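D-xylonate dehydratase (PDB 5OYN) catalyses the dehydration of D-xylonate to 2-dehydro-3-deoxy-D-arabinonate in D-xylose degradation, and also dehydrates D-gluconate, using a [2Fe-2S] cluster and magnesium. Local coordinates at residues N288-P291 and H292-M296; I444-P447 and A448-I451; C69-I72 and H73-L76; E412-K415 and R416-Q420. One frame throughout, in Å; residues are numbered along the deposited sequence.

Contacts 1 and 3 belong to the neighbourhood of the metal centre, while contacts 2 and 4 lie away from it. In contact 3, residues 69-76 bring a cysteine ligand to the [2Fe-2S] cluster; in contact 1, residues 288-296 start the helix beside the magnesium ion, with the side chain of Asn288 about 4 Å from the metal and about 9 Å from the cluster. The two do not touch, their nearest atoms being about 12 Å apart. Contacts 2 and 4 share the C-terminal family region and come within about 9 Å of each other at their nearest atoms. Contacts 3 and 4 lie on opposite sides of the chain's centre, about 44 Å between centres.

Contact 1. Residues N288-P291 and H292-M296; sequences NAQP and HIVAM
His292 turns its imidazole back toward the start of the helix and brings it obliquely up to the main-chain carbonyl of Asn288, with CD2 3.0 Å from Asn288 O. Its CG is anti to its own carbonyl carbon (chi1 -66°), which sends the ring toward the preceding turn. The matching backbone bond, from His292 N to Asn288 O, is weak at 3.5 Å. Regular helical bonding then sets in: Ile293 N donates to Ala289 O at 2.7 Å, and Val294 N to Gln290 O follows in the same pattern. Pro291, in the first turn, has no N-H to give, yet its carbonyl accepts from Ala295 N.

On another flank Ala289 CB meets the end of Ile293, 4.3 Å from its CD1, where helices 215-225 and 270-282 cover both. Gln290 and Val294 run side by side, NE2 of Gln290 lying 4.0 Å from CG2 of Val294. The bend of Gln290 at chi2 brings its amide there; its NE2 donates to Leu576 O and its OE1 is hydrogen-bonded to Asn509.

Asn288 is hydrogen-bonded to Thr215 and Arg497 close to the magnesium ion, and His292 NE2 is hydrogen-bonded to the carboxylated Lys139 of the metal site. Asn288 and the helix start that follows it therefore probably act as a second shell, holding polar groups in place around the metal.

Contact 2. Residues I444-P447 and A448-I451; sequences INDP and ALEI
Asp446 opens an Asx turn that leads straight into a short 3-10 turn, in the loop joining helix 436-443 to strand 455-460. One hydrogen bond makes the Asx turn and two make the 3-10 turn. The carboxylate oxygen OD1 of Asp446 accepts from Ala448 N at 3.0 Å, the donor coming from well above the carboxylate plane, 60° out of it. With CG anti to the backbone N (chi1 174°), the acid bends forward over the next residues and can reach this amide; the methyl of Ala448 comes to lie beside the carboxylate as a by-product. The main-chain oxygen of the same aspartate takes the N-H of Leu449 at 3.1 Å in a nearly straight bond, so Asp446 holds two successive amides, one with its side chain and one with its backbone. A second 3-10 bond follows, Glu450 N to Pro447 O at 2.9 Å. Beyond it the chain leaves the turn through Glu450, whose positive phi of 43° redirects the backbone toward the strand.

Apolar contacts are of two sorts. At the outer part of the turn Leu449 reaches back toward Asp446, its CD1 4.3 Å from Asp446 CB. Deeper, the two isoleucines on either side of the turn come together against the sheet: Ile444 also packs on Phe434, Ile451 on Ile432, and both on Pro479. They cross at about a right angle, meeting through their terminal methyls, Ile444 CD1 to Ile451 CD1 at 4.2 Å.

Contact 3. Residues C69-I72 and H73-L76; sequences CNRI and HLDL. With FES (Fe2/s2 (inorganic) cluster), chain F.
The guanidinium of Arg71 has Leu74 CD1 over one face, and the imidazole of His73 has the carbonyl oxygen of Asn70 at its edge, near the ring plane, with His73 CD2 3.3 Å from Asn70 O. The leucine methyl also touches the aliphatic part of the arginine, at 3.6 Å from Arg71 CG. Arg71 stays extended from CG to NE, and its charged end is held from outside by a salt bridge to Asp65 and a cation-pi contact with Tyr43 of a neighbouring subunit.

Residues 70-73 form a type I beta turn that delivers the chain into helix 73-87. His73 N donates to Asn70 O at 3.0 Å and Leu74 N to Arg71 O at 2.8 Å, both i to i+3 bonds; only with Leu76 N to Ile72 O, at 3.0 Å, does the i to i+4 pattern begin. Alongside, Ile72 CG1 packs on Leu76 CG at 4.0 Å.

Just before the turn, Cys69 SG binds iron FE1 of the cluster at 2.3 Å. Its neighbour Asn70 accepts through OD1 from the backbone N of Cys137, another cluster ligand, while His73 NE2 is bonded to Thr135 O. The turn thus ties the loops of two iron-binding cysteines together, which probably helps to fix their spacing around the [2Fe-2S] cluster.

Contact 4. Residues E412-K415 and R416-Q420; sequences EFRK and RYLSQ
Residues 412-417 make up nearly all of the short helix 411-417, and Leu418 is the first residue to leave helical geometry, so this contact is the C-terminal end of an alpha-helix. Arg416 N donates to Glu412 O at 3.1 Å and Tyr417 N to Phe413 O at 3.2 Å. The pattern then frays: Leu418 N to Arg414 O is weak, and the same oxygen receives a second weak bond from the hydroxyl of Ser419, OG 3.3 Å from Arg414 O.

Among the side chains, the rings of Phe413 and Tyr417 dominate. They form an edge-to-face pair, centroids 4.9 Å apart and planes inclined at 51°, in which the tyrosine brings its edge to the phenylalanine face. Phe413 has CG anti to its backbone N (chi1 -178°) and Tyr417 has CG beside its own (chi1 -51°), a combination that lets side chains one turn apart converge. The tyrosine hydroxyl is bonded to Glu453 O, and Phe427 meets its ring, joining the helix end to strand 426-435 and to the loop before strand 455-460.

Leu418 packs beside the aromatic pair, its CD2 4.2 Å from Phe413 CE1. Its other methyl lies over one face of the Arg414 guanidinium, CD1 3.9 Å from Arg414 NH1. Within the aromatic pair itself, Tyr417 CD2 sits over the centre of the Phe413 ring, 3.8 Å above its plane.

Contact 1. Residues N288-P291 and H292-M296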
loop_
_atom_site.group_PDB
_atom_site.type_symbol
_atom_site.label_atom_id
_atom_site.label_comp_id
_atom_site.label_asym_id
_atom_site.label_seq_id
_atom_site.Cartn_x
_atom_site.Cartn_y
_atom_site.Cartn_z
ATOM N N ASN A 288 -10.005 -6.224 -33.732
ATOM C CA ASN A 288 -10.949 -5.963 -32.660
ATOM C C ASN A 288 -11.189 -4.475 -32.487
ATOM O O ASN A 288 -12.195 -4.091 -31.880
ATOM C CB ASN A 288 -10.455 -6.598 -31.368
ATOM C CG ASN A 288 -10.482 -8.098 -31.432
ATOM O OD1 ASN A 288 -11.326 -8.677 -32.107
ATOM N ND2 ASN A 288 -9.560 -8.742 -30.739
ATOM N N ALA A 289 -10.302 -3.631 -33.029
ATOM C CA ALA A 289 -10.538 -2.194 -32.975
ATOM C C ALA A 289 -11.850 -1.825 -33.651
ATOM O O ALA A 289 -12.512 -0.865 -33.230
ATOM C CB ALA A 289 -9.373 -1.433 -33.609
ATOM N N GLN A 290 -12.267 -2.602 -34.679
ATOM C CA GLN A 290 -13.436 -2.212 -35.461
ATOM C C GLN A 290 -14.712 -2.260 -34.629
ATOM O O GLN A 290 -15.375 -1.219 -34.493
ATOM C CB GLN A 290 -13.532 -3.054 -36.736
ATOM C CG GLN A 290 -14.822 -2.847 -37.517
ATOM C CD GLN A 290 -15.958 -3.746 -37.064
ATOM O OE1 GLN A 290 -15.845 -4.967 -37.095
ATOM N NE2 GLN A 290 -17.062 -3.142 -36.645
ATOM N N PRO A 291 -15.108 -3.400 -34.041
ATOM C CA PRO A 291 -16.290 -3.353 -33.163
ATOM C C PRO A 291 -16.176 -2.289 -32.091
ATOM O O PRO A 291 -17.183 -1.652 -31.764
ATOM C CB PRO A 291 -16.348 -4.762 -32.560
ATOM C CG PRO A 291 -15.603 -5.606 -33.488
ATOM C CD PRO A 291 -14.525 -4.752 -34.089
ATOM N N HIS A 292 -14.969 -2.036 -31.569
ATOM C CA HIS A 292 -14.818 -1.092 -30.466
ATOM C C HIS A 292 -14.930 0.345 -30.928
ATOM O O HIS A 292 -15.525 1.172 -30.232
ATOM C CB HIS A 292 -13.474 -1.281 -29.762
ATOM C CG HIS A 292 -13.345 -2.589 -29.063
ATOM N ND1 HIS A 292 -14.371 -3.137 -28.322
ATOM C CD2 HIS A 292 -12.317 -3.465 -28.992
ATOM C CE1 HIS A 292 -13.978 -4.297 -27.825
ATOM N NE2 HIS A 292 -12.736 -4.520 -28.218
ATOM N N ILE A 293 -14.331 0.680 -32.070
ATOM C CA ILE A 293 -14.433 2.060 -32.532
ATOM C C ILE A 293 -15.878 2.397 -32.881
ATOM O O ILE A 293 -16.354 3.502 -32.601
ATOM C CB ILE A 293 -13.475 2.312 -33.705
ATOM C CG1 ILE A 293 -12.035 2.346 -33.186
ATOM C CG2 ILE A 293 -13.813 3.618 -34.381
ATOM C CD1 ILE A 293 -10.992 2.493 -34.258
ATOM N N VAL A 294 -16.616 1.437 -33.446
ATOM C CA VAL A 294 -18.019 1.687 -33.763
ATOM C C VAL A 294 -18.820 1.859 -32.484
ATOM O O VAL A 294 -19.556 2.842 -32.325
ATOM C CB VAL A 294 -18.597 0.563 -34.649
ATOM C CG1 VAL A 294 -20.115 0.611 -34.642
ATOM C CG2 VAL A 294 -18.087 0.686 -36.077
ATOM N N ALA A 295 -18.674 0.911 -31.552
ATOM C CA ALA A 295 -19.332 0.989 -30.246
ATOM C C ALA A 295 -19.140 2.354 -29.588
ATOM O O ALA A 295 -20.094 2.955 -29.086
ATOM C CB ALA A 295 -18.803 -0.118 -29.329
ATOM N N MET A 296 -17.910 2.861 -29.579
ATOM C CA MET A 296 -17.675 4.160 -28.961
ATOM C C MET A 296 -18.336 5.279 -29.758
ATOM O O MET A 296 -18.934 6.193 -29.174
ATOM C CB MET A 296 -16.174 4.401 -28.817
ATOM C CG MET A 296 -15.483 3.329 -27.994
ATOM S SD MET A 296 -13.708 3.267 -28.287
ATOM C CE MET A 296 -13.333 4.908 -27.756
#

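Contact 2. Residues I444-P447 and A448-I451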
loop_
_atom_site.group_PDB
_atom_site.type_symbol
_atom_site.label_atom_id
_atom_site.label_comp_id
_atom_site.label_asym_id
_atom_site.label_seq_id
_atom_site.Cartn_x
_atom_site.Cartn_y
_atom_site.Cartn_z
ATOM N N ILE A 444 -10.169 -31.389 -37.053
ATOM C CA ILE A 444 -9.281 -30.729 -38.019
ATOM C C ILE A 444 -8.246 -31.696 -38.589
ATOM O O ILE A 444 -7.827 -31.560 -39.745
ATOM C CB ILE A 444 -8.596 -29.500 -37.388
ATOM C CG1 ILE A 444 -7.636 -28.861 -38.388
ATOM C CG2 ILE A 444 -7.847 -29.885 -36.127
ATOM C CD1 ILE A 444 -8.346 -28.124 -39.456
ATOM N N ASN A 445 -7.816 -32.679 -37.804
ATOM C CA ASN A 445 -6.841 -33.656 -38.262
ATOM C C ASN A 445 -7.487 -34.957 -38.728
ATOM O O ASN A 445 -6.780 -35.943 -38.969
ATOM C CB ASN A 445 -5.821 -33.925 -37.158
ATOM C CG ASN A 445 -4.720 -32.891 -37.140
ATOM O OD1 ASN A 445 -4.141 -32.563 -38.185
ATOM N ND2 ASN A 445 -4.433 -32.352 -35.961
ATOM N N ASP A 446 -8.806 -34.972 -38.855
ATOM C CA ASP A 446 -9.552 -36.104 -39.375
ATOM C C ASP A 446 -9.311 -36.215 -40.874
ATOM O O ASP A 446 -9.850 -35.397 -41.636
ATOM C CB ASP A 446 -11.040 -35.918 -39.069
ATOM C CG ASP A 446 -11.916 -36.976 -39.708
ATOM O OD1 ASP A 446 -11.386 -37.979 -40.230
ATOM O OD2 ASP A 446 -13.151 -36.801 -39.670
ATOM N N PRO A 447 -8.544 -37.204 -41.346
ATOM C CA PRO A 447 -8.234 -37.279 -42.784
ATOM C C PRO A 447 -9.454 -37.518 -43.662
ATOM O O PRO A 447 -9.364 -37.326 -44.885
ATOM C CB PRO A 447 -7.239 -38.444 -42.870
ATOM C CG PRO A 447 -7.495 -39.266 -41.647
ATOM C CD PRO A 447 -8.030 -38.357 -40.588
ATOM N N ALA A 448 -10.592 -37.900 -43.073
ATOM C CA ALA A 448 -11.821 -38.078 -43.835
ATOM C C ALA A 448 -12.250 -36.804 -44.548
ATOM O O ALA A 448 -13.008 -36.879 -45.520
ATOM C CB ALA A 448 -12.947 -38.560 -42.916
ATOM N N LEU A 449 -11.791 -35.638 -44.093
ATOM C CA LEU A 449 -12.138 -34.392 -44.760
ATOM C C LEU A 449 -11.200 -34.040 -45.903
ATOM O O LEU A 449 -11.503 -33.105 -46.651
ATOM C CB LEU A 449 -12.179 -33.236 -43.756
ATOM C CG LEU A 449 -13.072 -33.550 -42.567
ATOM C CD1 LEU A 449 -12.678 -32.675 -41.403
ATOM C CD2 LEU A 449 -14.537 -33.356 -42.945
ATOM N N GLU A 450 -10.096 -34.770 -46.062
ATOM C CA GLU A 450 -9.160 -34.563 -47.163
ATOM C C GLU A 450 -8.891 -33.086 -47.422
ATOM O O GLU A 450 -9.315 -32.534 -48.446
ATOM C CB GLU A 450 -9.677 -35.232 -48.437
ATOM C CG GLU A 450 -9.280 -36.691 -48.558
ATOM C CD GLU A 450 -9.899 -37.364 -49.764
ATOM O OE1 GLU A 450 -10.827 -36.773 -50.368
ATOM O OE2 GLU A 450 -9.461 -38.487 -50.104
ATOM N N ILE A 451 -8.190 -32.446 -46.494
ATOM C CA ILE A 451 -7.880 -31.022 -46.562
ATOM C C ILE A 451 -6.583 -30.840 -47.339
ATOM O O ILE A 451 -5.656 -31.652 -47.227
ATOM C CB ILE A 451 -7.788 -30.430 -45.140
ATOM C CG1 ILE A 451 -9.026 -30.823 -44.321
ATOM C CG2 ILE A 451 -7.635 -28.919 -45.188
ATOM C CD1 ILE A 451 -9.266 -29.967 -43.082
#

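Contact 3. Residues C69-I72 and H73-L76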
loop_
_atom_site.group_PDB
_atom_site.type_symbol
_atom_site.label_atom_id
_atom_site.label_comp_id
_atom_site.label_asym_id
_atom_site.label_seq_id
_atom_site.Cartn_x
_atom_site.Cartn_y
_atom_site.Cartn_z
ATOM N N CYS A 69 -2.847 -7.301 -16.536
ATOM C CA CYS A 69 -2.495 -6.315 -17.556
ATOM C C CYS A 69 -2.726 -4.887 -17.098
ATOM O O CYS A 69 -2.086 -3.971 -17.630
ATOM C CB CYS A 69 -3.300 -6.554 -18.820
ATOM S SG CYS A 69 -3.242 -8.238 -19.364
ATOM N N ASN A 70 -3.635 -4.682 -16.144
ATOM C CA ASN A 70 -3.995 -3.368 -15.637
ATOM C C ASN A 70 -3.462 -3.105 -14.239
ATOM O O ASN A 70 -3.611 -1.987 -13.732
ATOM C CB ASN A 70 -5.521 -3.203 -15.638
ATOM C CG ASN A 70 -6.088 -3.063 -17.037
ATOM O OD1 ASN A 70 -5.422 -3.367 -18.030
ATOM N ND2 ASN A 70 -7.316 -2.596 -17.125
ATOM N N ARG A 71 -2.831 -4.097 -13.611
ATOM C CA ARG A 71 -2.481 -3.991 -12.205
ATOM C C ARG A 71 -1.427 -2.922 -11.939
ATOM O O ARG A 71 -1.327 -2.446 -10.799
ATOM C CB ARG A 71 -2.012 -5.352 -11.708
ATOM C CG ARG A 71 -1.789 -5.449 -10.220
ATOM C CD ARG A 71 -1.439 -6.880 -9.882
ATOM N NE ARG A 71 -1.284 -7.123 -8.453
ATOM C CZ ARG A 71 -0.166 -6.882 -7.770
ATOM N NH1 ARG A 71 0.902 -6.367 -8.379
ATOM N NH2 ARG A 71 -0.126 -7.155 -6.473
ATOM N N ILE A 72 -0.657 -2.519 -12.962
ATOM C CA ILE A 72 0.288 -1.412 -12.802
ATOM C C ILE A 72 -0.417 -0.140 -12.335
ATOM O O ILE A 72 0.205 0.740 -11.722
ATOM C CB ILE A 72 1.076 -1.166 -14.116
ATOM C CG1 ILE A 72 2.175 -0.126 -13.896
ATOM C CG2 ILE A 72 0.157 -0.722 -15.250
ATOM C CD1 ILE A 72 3.491 -0.713 -13.496
ATOM N N HIS A 73 -1.717 -0.028 -12.586
ATOM C CA HIS A 73 -2.441 1.123 -12.081
ATOM C C HIS A 73 -2.587 1.106 -10.567
ATOM O O HIS A 73 -3.019 2.108 -10.002
ATOM C CB HIS A 73 -3.812 1.207 -12.744
ATOM C CG HIS A 73 -3.757 1.579 -14.193
ATOM N ND1 HIS A 73 -3.489 2.860 -14.619
ATOM C CD2 HIS A 73 -3.929 0.836 -15.313
ATOM C CE1 HIS A 73 -3.509 2.897 -15.939
ATOM N NE2 HIS A 73 -3.772 1.680 -16.386
ATOM N N LEU A 74 -2.240 0.011 -9.890
ATOM C CA LEU A 74 -2.246 0.055 -8.430
ATOM C C LEU A 74 -1.099 0.906 -7.903
ATOM O O LEU A 74 -1.262 1.607 -6.895
ATOM C CB LEU A 74 -2.188 -1.360 -7.857
ATOM C CG LEU A 74 -3.456 -2.183 -8.118
ATOM C CD1 LEU A 74 -3.355 -3.584 -7.524
ATOM C CD2 LEU A 74 -4.700 -1.461 -7.606
ATOM N N ASP A 75 0.053 0.892 -8.581
ATOM C CA ASP A 75 1.139 1.794 -8.220
ATOM C C ASP A 75 1.014 3.158 -8.894
ATOM O O ASP A 75 1.377 4.171 -8.278
ATOM C CB ASP A 75 2.498 1.149 -8.544
ATOM C CG ASP A 75 3.684 1.837 -7.813
ATOM O OD1 ASP A 75 4.405 1.155 -7.021
ATOM O OD2 ASP A 75 3.906 3.052 -8.052
ATOM N N LEU A 76 0.468 3.232 -10.121
ATOM C CA LEU A 76 0.376 4.530 -10.788
ATOM C C LEU A 76 -0.717 5.405 -10.210
ATOM O O LEU A 76 -0.648 6.628 -10.363
ATOM C CB LEU A 76 0.108 4.390 -12.277
ATOM C CG LEU A 76 1.082 3.671 -13.182
ATOM C CD1 LEU A 76 0.426 3.599 -14.560
ATOM C CD2 LEU A 76 2.391 4.413 -13.221
HETATM FE FE1 FES F . -4.775 -8.198 -21.080
HETATM FE FE2 FES F . -3.843 -9.355 -23.747
HETATM S S1 FES F . -4.342 -10.241 -21.789
HETATM S S2 FES F . -3.759 -7.348 -22.839
#

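Contact 4. Residues E412-K415 and R416-Q420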
loop_
_atom_site.group_PDB
_atom_site.type_symbol
_atom_site.label_atom_id
_atom_site.label_comp_id
_atom_site.label_asym_id
_atom_site.label_seq_id
_atom_site.Cartn_x
_atom_site.Cartn_y
_atom_site.Cartn_z
ATOM N N GLU A 412 4.246 -15.827 -48.558
ATOM C CA GLU A 412 3.924 -17.166 -49.039
ATOM C C GLU A 412 2.425 -17.313 -49.289
ATOM O O GLU A 412 2.013 -17.920 -50.285
ATOM C CB GLU A 412 4.415 -18.214 -48.041
ATOM C CG GLU A 412 4.909 -19.500 -48.690
ATOM C CD GLU A 412 6.018 -19.257 -49.710
ATOM O OE1 GLU A 412 6.955 -18.486 -49.402
ATOM O OE2 GLU A 412 5.947 -19.830 -50.824
ATOM N N PHE A 413 1.601 -16.770 -48.388
ATOM C CA PHE A 413 0.155 -16.730 -48.599
ATOM C C PHE A 413 -0.188 -15.969 -49.873
ATOM O O PHE A 413 -1.045 -16.404 -50.651
ATOM C CB PHE A 413 -0.515 -16.088 -47.379
ATOM C CG PHE A 413 -2.028 -16.018 -47.436
ATOM C CD1 PHE A 413 -2.676 -15.014 -48.153
ATOM C CD2 PHE A 413 -2.804 -16.913 -46.699
ATOM C CE1 PHE A 413 -4.071 -14.935 -48.174
ATOM C CE2 PHE A 413 -4.196 -16.840 -46.710
ATOM C CZ PHE A 413 -4.828 -15.851 -47.453
ATOM N N ARG A 414 0.471 -14.827 -50.097
ATOM C CA ARG A 414 0.227 -14.041 -51.300
ATOM C C ARG A 414 0.494 -14.864 -52.557
ATOM O O ARG A 414 -0.383 -14.998 -53.418
ATOM C CB ARG A 414 1.085 -12.779 -51.281
ATOM C CG ARG A 414 0.736 -11.789 -52.379
ATOM C CD ARG A 414 1.395 -10.439 -52.163
ATOM N NE ARG A 414 0.997 -9.839 -50.890
ATOM C CZ ARG A 414 -0.129 -9.152 -50.692
ATOM N NH1 ARG A 414 -0.994 -8.959 -51.690
ATOM N NH2 ARG A 414 -0.389 -8.656 -49.485
ATOM N N LYS A 415 1.694 -15.445 -52.665
ATOM C CA LYS A 415 2.046 -16.258 -53.829
ATOM C C LYS A 415 1.065 -17.400 -54.061
ATOM O O LYS A 415 0.798 -17.758 -55.208
ATOM C CB LYS A 415 3.458 -16.824 -53.671
ATOM C CG LYS A 415 4.557 -15.915 -54.201
ATOM C CD LYS A 415 5.940 -16.507 -53.952
ATOM C CE LYS A 415 6.900 -15.455 -53.394
ATOM N NZ LYS A 415 7.899 -16.040 -52.441
ATOM N N ARG A 416 0.517 -17.981 -53.000
ATOM C CA ARG A 416 -0.307 -19.172 -53.165
ATOM C C ARG A 416 -1.708 -18.846 -53.678
ATOM O O ARG A 416 -2.240 -19.572 -54.527
ATOM C CB ARG A 416 -0.390 -19.942 -51.842
ATOM C CG ARG A 416 -1.039 -21.317 -51.975
ATOM C CD ARG A 416 -1.150 -22.055 -50.647
ATOM N NE ARG A 416 0.046 -21.913 -49.825
ATOM C CZ ARG A 416 1.136 -22.659 -49.973
ATOM N NH1 ARG A 416 1.172 -23.599 -50.917
ATOM N NH2 ARG A 416 2.188 -22.466 -49.181
ATOM N N TYR A 417 -2.326 -17.775 -53.185
ATOM C CA TYR A 417 -3.730 -17.522 -53.493
ATOM C C TYR A 417 -3.976 -16.249 -54.282
ATOM O O TYR A 417 -4.790 -16.254 -55.209
ATOM C CB TYR A 417 -4.561 -17.467 -52.205
ATOM C CG TYR A 417 -4.363 -18.651 -51.291
ATOM C CD1 TYR A 417 -5.052 -19.843 -51.502
ATOM C CD2 TYR A 417 -3.492 -18.575 -50.203
ATOM C CE1 TYR A 417 -4.873 -20.931 -50.658
ATOM C CE2 TYR A 417 -3.308 -19.652 -49.353
ATOM C CZ TYR A 417 -3.999 -20.824 -49.583
ATOM O OH TYR A 417 -3.805 -21.889 -48.738
ATOM N N LEU A 418 -3.317 -15.150 -53.934
ATOM C CA LEU A 418 -3.610 -13.870 -54.557
ATOM C C LEU A 418 -2.713 -13.574 -55.750
ATOM O O LEU A 418 -2.606 -12.410 -56.151
ATOM C CB LEU A 418 -3.491 -12.745 -53.530
ATOM C CG LEU A 418 -3.854 -13.087 -52.087
ATOM C CD1 LEU A 418 -3.561 -11.898 -51.184
ATOM C CD2 LEU A 418 -5.313 -13.523 -51.956
ATOM N N SER A 419 -2.074 -14.594 -56.334
ATOM C CA SER A 419 -1.046 -14.343 -57.340
ATOM C C SER A 419 -1.287 -15.058 -58.677
ATOM O O SER A 419 -0.336 -15.228 -59.453
ATOM C CB SER A 419 0.327 -14.724 -56.774
ATOM O OG SER A 419 0.936 -13.614 -56.141
ATOM N N GLN A 420 -2.530 -15.460 -58.988
ATOM C CA GLN A 420 -2.474 -16.218 -60.241
ATOM C C GLN A 420 -2.592 -15.281 -61.449
ATOM O O GLN A 420 -3.310 -14.278 -61.389
ATOM C CB GLN A 420 -3.567 -17.288 -60.288
ATOM C CG GLN A 420 -4.871 -16.859 -60.938
ATOM C CD GLN A 420 -5.918 -17.956 -60.918
ATOM O OE1 GLN A 420 -7.121 -17.691 -61.040
ATOM N NE2 GLN A 420 -5.468 -19.200 -60.765
#